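PDB 7CVW: catechol O-methyltransferase from Niastella koreensis, which transfers a methyl group from S-adenosyl-L-methionine to either hydroxyl of catechol-like compounds, using magnesium and forming meta and para products equally. Local coordinates for residues Asp134-Asp139 / Arg154-Gly159. Residues are numbered along the deposited sequence; the frame is centred on the assembly and turned at random.
Sequences DMIFID and RLSRPG. With MG (magnesium ion), chain C; SAH (S-adenosyl-L-homocysteine), chain E.
Arg157 lays the NE side of its guanidinium against one oxygen of Asp134, and both donors converge on that atom: NE lies 2.9 Å and NH2 3.0 Å from OD1 of Asp134. The salt bridge is therefore side-on but single-atom, with OD1 only 6° out of the guanidinium plane, whereas the carboxylate plane is turned 50° from it. NE approaches nearly in line with the CG-OD1 bond; NH2 comes from the anti side, 26° out of the carboxylate plane. The other oxygen, OD2, accepts from the backbone N of Lys59 and of Asn60. Arg157 reaches across with its chain extended from CG to NE, and its far nitrogen NH1 donates to Pro158 O at 2.9 Å, fixing the rotation of the guanidinium from a second edge. A water donates to Asp134 O (2.8 Å) and Gly159 O (2.7 Å), linking the two backbones. Deeper in, Ile136 points its CB at the other segment, and CD1 ends 3.7 Å from Ser156 OG, a hydroxyl bonded to Ala152 O in the preceding helix turn. At the opposite end of 134-139, Asp139 grips magnesium chiefly through OD1 (2.4 Å), with OD2 at longer range, and shares the ion with Asp165 and Asn166; OD2 also accepts from the amino N of S-adenosyl-L-homocysteine (2.8 Å). The contact thus closes the beta-alpha-beta crossover of a Rossmann-like methyltransferase at the end remote from the cofactor: strand 133-138 runs parallel between 60-64 and 160-165, Ile136 packs on helix 145-154, and Leu155 packs on helix 118-128.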
ATOM      1  N   ASP A 134      -1.623 -13.629 -10.151  1.00 11.08           N
ATOM      2  CA  ASP A 134      -1.790 -12.159 -10.246  1.00 10.56           C
ATOM      3  C   ASP A 134      -1.191 -11.516  -9.000  1.00 10.21           C
ATOM      4  O   ASP A 134      -0.715 -10.368  -9.091  1.00  9.93           O
ATOM      5  CB  ASP A 134      -3.271 -11.830 -10.377  1.00 11.44           C
ATOM      6  CG  ASP A 134      -3.892 -12.471 -11.600  1.00 12.65           C
ATOM      7  OD1 ASP A 134      -3.379 -12.194 -12.689  1.00 15.85           O
ATOM      8  OD2 ASP A 134      -4.808 -13.316 -11.454  1.00 12.40           O
ATOM      9  N   MET A 135      -1.262 -12.223  -7.864  1.00 10.18           N
ATOM     10  CA  MET A 135      -0.754 -11.732  -6.563  1.00 10.29           C
ATOM     11  C   MET A 135      -0.179 -12.912  -5.786  1.00  9.35           C
ATOM     12  O   MET A 135      -0.757 -14.011  -5.842  1.00  9.42           O
ATOM     13  CB  MET A 135      -1.856 -11.052  -5.761  1.00 10.56           C
ATOM     14  CG  MET A 135      -1.376 -10.489  -4.454  1.00 10.81           C
ATOM     15  SD  MET A 135      -2.694  -9.514  -3.709  1.00 13.15           S
ATOM     16  CE  MET A 135      -2.088  -9.221  -2.052  1.00 12.50           C
ATOM     17  N   ILE A 136       0.957 -12.681  -5.129  1.00  8.78           N
ATOM     18  CA  ILE A 136       1.661 -13.718  -4.330  1.00  8.66           C
ATOM     19  C   ILE A 136       1.963 -13.105  -2.980  1.00  8.40           C
ATOM     20  O   ILE A 136       2.559 -11.999  -2.961  1.00  9.54           O
ATOM     21  CB  ILE A 136       2.928 -14.230  -5.044  1.00  8.34           C
ATOM     22  CG1 ILE A 136       2.583 -14.745  -6.447  1.00  8.65           C
ATOM     23  CG2 ILE A 136       3.613 -15.298  -4.208  1.00  8.73           C
ATOM     24  CD1 ILE A 136       3.744 -15.222  -7.255  1.00  9.03           C
ATOM     25  N   PHE A 137       1.554 -13.773  -1.908  1.00  7.91           N
ATOM     26  CA  PHE A 137       1.807 -13.325  -0.521  1.00  7.87           C
ATOM     27  C   PHE A 137       2.779 -14.302   0.114  1.00  8.39           C
ATOM     28  O   PHE A 137       2.421 -15.456   0.338  1.00  9.10           O
ATOM     29  CB  PHE A 137       0.499 -13.171   0.258  1.00  7.87           C
ATOM     30  CG  PHE A 137       0.647 -12.639   1.661  1.00  8.06           C
ATOM     31  CD1 PHE A 137       1.405 -11.502   1.906  1.00  8.35           C
ATOM     32  CD2 PHE A 137       0.006 -13.239   2.744  1.00  8.54           C
ATOM     33  CE1 PHE A 137       1.534 -11.007   3.192  1.00  8.47           C
ATOM     34  CE2 PHE A 137       0.140 -12.731   4.025  1.00  8.54           C
ATOM     35  CZ  PHE A 137       0.884 -11.604   4.243  1.00  8.36           C
ATOM     36  N   ILE A 138       3.995 -13.844   0.370  1.00  7.90           N
ATOM     37  CA  ILE A 138       5.069 -14.625   1.034  1.00  8.17           C
ATOM     38  C   ILE A 138       5.014 -14.348   2.535  1.00  7.94           C
ATOM     39  O   ILE A 138       5.304 -13.212   2.959  1.00  7.58           O
ATOM     40  CB  ILE A 138       6.437 -14.271   0.463  1.00  8.29           C
ATOM     41  CG1 ILE A 138       6.469 -14.491  -1.048  1.00  8.80           C
ATOM     42  CG2 ILE A 138       7.511 -15.062   1.194  1.00  8.33           C
ATOM     43  CD1 ILE A 138       7.781 -14.114  -1.684  1.00  9.35           C
ATOM     44  N   ASP A 139       4.620 -15.354   3.308  1.00  7.74           N
ATOM     45  CA  ASP A 139       4.423 -15.153   4.763  1.00  7.93           C
ATOM     46  C   ASP A 139       4.630 -16.462   5.512  1.00  8.25           C
ATOM     47  O   ASP A 139       3.941 -16.689   6.491  1.00  8.00           O
ATOM     48  CB  ASP A 139       3.057 -14.536   5.048  1.00  8.15           C
ATOM     49  CG  ASP A 139       3.007 -13.949   6.442  1.00  8.64           C
ATOM     50  OD1 ASP A 139       4.120 -13.562   6.951  1.00  9.85           O
ATOM     51  OD2 ASP A 139       1.859 -13.884   7.018  1.00  8.72           O
ATOM     52  N   ARG A 154       9.214 -17.185 -11.014  1.00 12.55           N
ATOM     53  CA  ARG A 154       8.951 -18.280 -11.982  1.00 14.24           C
ATOM     54  C   ARG A 154       7.437 -18.480 -12.156  1.00 13.14           C
ATOM     55  O   ARG A 154       7.038 -19.038 -13.165  1.00 15.36           O
ATOM     56  CB  ARG A 154       9.643 -19.556 -11.507  1.00 16.87           C
ATOM     57  CG  ARG A 154      11.144 -19.573 -11.747  1.00 22.30           C
ATOM     58  CD  ARG A 154      11.455 -20.386 -12.988  1.00 28.41           C
ATOM     59  NE  ARG A 154      12.003 -21.683 -12.619  1.00 32.39           N
ATOM     60  CZ  ARG A 154      11.843 -22.810 -13.303  1.00 35.30           C
ATOM     61  NH1 ARG A 154      11.104 -22.840 -14.404  1.00 35.82           N
ATOM     62  NH2 ARG A 154      12.412 -23.915 -12.861  1.00 36.43           N
ATOM     63  N   LEU A 155       6.617 -18.080 -11.186  1.00 11.47           N
ATOM     64  CA  LEU A 155       5.155 -18.304 -11.177  1.00 10.79           C
ATOM     65  C   LEU A 155       4.414 -16.980 -11.423  1.00 11.26           C
ATOM     66  O   LEU A 155       3.202 -16.941 -11.164  1.00 12.60           O
ATOM     67  CB  LEU A 155       4.788 -18.919  -9.823  1.00 10.24           C
ATOM     68  CG  LEU A 155       5.301 -20.345  -9.636  1.00 10.64           C
ATOM     69  CD1 LEU A 155       5.188 -20.766  -8.186  1.00 11.01           C
ATOM     70  CD2 LEU A 155       4.545 -21.299 -10.561  1.00 10.90           C
ATOM     71  N   SER A 156       5.104 -15.969 -11.958  1.00 12.13           N
ATOM     72  CA  SER A 156       4.566 -14.596 -12.128  1.00 12.66           C
ATOM     73  C   SER A 156       4.305 -14.325 -13.602  1.00 13.80           C
ATOM     74  O   SER A 156       4.851 -15.063 -14.450  1.00 16.01           O
ATOM     75  CB  SER A 156       5.511 -13.556 -11.562  1.00 13.17           C
ATOM     76  OG  SER A 156       5.527 -13.612 -10.134  1.00 14.43           O
ATOM     77  N   ARG A 157       3.543 -13.270 -13.857  1.00 14.59           N
ATOM     78  CA  ARG A 157       3.423 -12.634 -15.192  1.00 15.74           C
ATOM     79  C   ARG A 157       3.926 -11.206 -15.050  1.00 15.66           C
ATOM     80  O   ARG A 157       4.022 -10.689 -13.939  1.00 13.07           O
ATOM     81  CB  ARG A 157       1.961 -12.636 -15.650  1.00 17.26           C
ATOM     82  CG  ARG A 157       1.008 -11.942 -14.690  1.00 19.66           C
ATOM     83  CD  ARG A 157      -0.316 -11.528 -15.290  1.00 21.30           C
ATOM     84  NE  ARG A 157      -1.274 -11.003 -14.326  1.00 22.47           N
ATOM     85  CZ  ARG A 157      -1.345  -9.756 -13.871  1.00 22.26           C
ATOM     86  NH1 ARG A 157      -0.472  -8.835 -14.245  1.00 22.86           N
ATOM     87  NH2 ARG A 157      -2.306  -9.421 -13.028  1.00 22.15           N
ATOM     88  N   PRO A 158       4.209 -10.486 -16.152  1.00 16.22           N
ATOM     89  CA  PRO A 158       4.390  -9.039 -16.060  1.00 15.47           C
ATOM     90  C   PRO A 158       3.194  -8.402 -15.341  1.00 13.74           C
ATOM     91  O   PRO A 158       2.053  -8.687 -15.720  1.00 12.67           O
ATOM     92  CB  PRO A 158       4.485  -8.635 -17.541  1.00 17.06           C
ATOM     93  CG  PRO A 158       5.076  -9.860 -18.197  1.00 17.68           C
ATOM     94  CD  PRO A 158       4.328 -10.994 -17.535  1.00 18.24           C
ATOM     95  N   GLY A 159       3.461  -7.627 -14.287  1.00 12.64           N
ATOM     96  CA  GLY A 159       2.426  -6.934 -13.506  1.00 11.70           C
ATOM     97  C   GLY A 159       2.019  -7.681 -12.240  1.00 10.71           C
ATOM     98  O   GLY A 159       1.244  -7.126 -11.451  1.00 10.23           O
TER
HETATM   99 MG    MG C 301       3.200 -12.576   8.913  1.00  2.50          MG
HETATM  100  N   SAH E 303      -0.393 -15.515   6.562  1.00 20.00           N
HETATM  101  CA  SAH E 303      -0.920 -15.963   7.866  1.00 20.00           C
HETATM  102  CB  SAH E 303       0.220 -16.147   8.879  1.00 20.00           C
HETATM  103  CG  SAH E 303       1.255 -17.143   8.472  1.00 20.00           C
HETATM  104  SD  SAH E 303       2.228 -17.494   9.992  1.00 20.00           S
HETATM  105  C   SAH E 303      -1.905 -14.889   8.334  1.00 20.00           C
HETATM  106  O   SAH E 303      -2.960 -15.237   8.726  1.00 20.00           O
HETATM  107  OXT SAH E 303      -1.511 -13.774   8.282  1.00 20.00           O
HETATM  108  C5' SAH E 303       3.552 -18.528   9.289  1.00 20.00           C
HETATM  109  C4' SAH E 303       3.034 -19.869   8.848  1.00 20.00           C
HETATM  110  O4' SAH E 303       4.056 -20.451   8.032  1.00 20.00           O
HETATM  111  C3' SAH E 303       2.757 -20.901   9.963  1.00 20.00           C
HETATM  112  O3' SAH E 303       1.459 -21.459   9.877  1.00 20.00           O
HETATM  113  C2' SAH E 303       3.828 -21.973   9.748  1.00 20.00           C
HETATM  114  O2' SAH E 303       3.427 -23.264  10.118  1.00 20.00           O
HETATM  115  C1' SAH E 303       4.053 -21.830   8.255  1.00 20.00           C
HETATM  116  N9  SAH E 303       5.296 -22.387   7.772  1.00 20.00           N
HETATM  117  C8  SAH E 303       6.472 -22.530   8.447  1.00 20.00           C
HETATM  118  N7  SAH E 303       7.402 -23.106   7.738  1.00 20.00           N
HETATM  119  C5  SAH E 303       6.807 -23.361   6.520  1.00 20.00           C
HETATM  120  C6  SAH E 303       7.274 -23.950   5.328  1.00 20.00           C
HETATM  121  N6  SAH E 303       8.489 -24.436   5.180  1.00 20.00           N
HETATM  122  N1  SAH E 303       6.413 -24.053   4.312  1.00 20.00           N
HETATM  123  C2  SAH E 303       5.181 -23.574   4.472  1.00 20.00           C
HETATM  124  N3  SAH E 303       4.632 -23.023   5.540  1.00 20.00           N
HETATM  125  C4  SAH E 303       5.507 -22.915   6.533  1.00 20.00           C
HETATM  126  O   HOH W   1      -1.172  -8.159 -10.779  1.00 28.68           O
HETATM  127  O   HOH W   2       0.925 -12.653   9.621  1.00 10.03           O
HETATM  128  O   HOH W   3       4.072 -14.738   9.816  1.00 11.48           O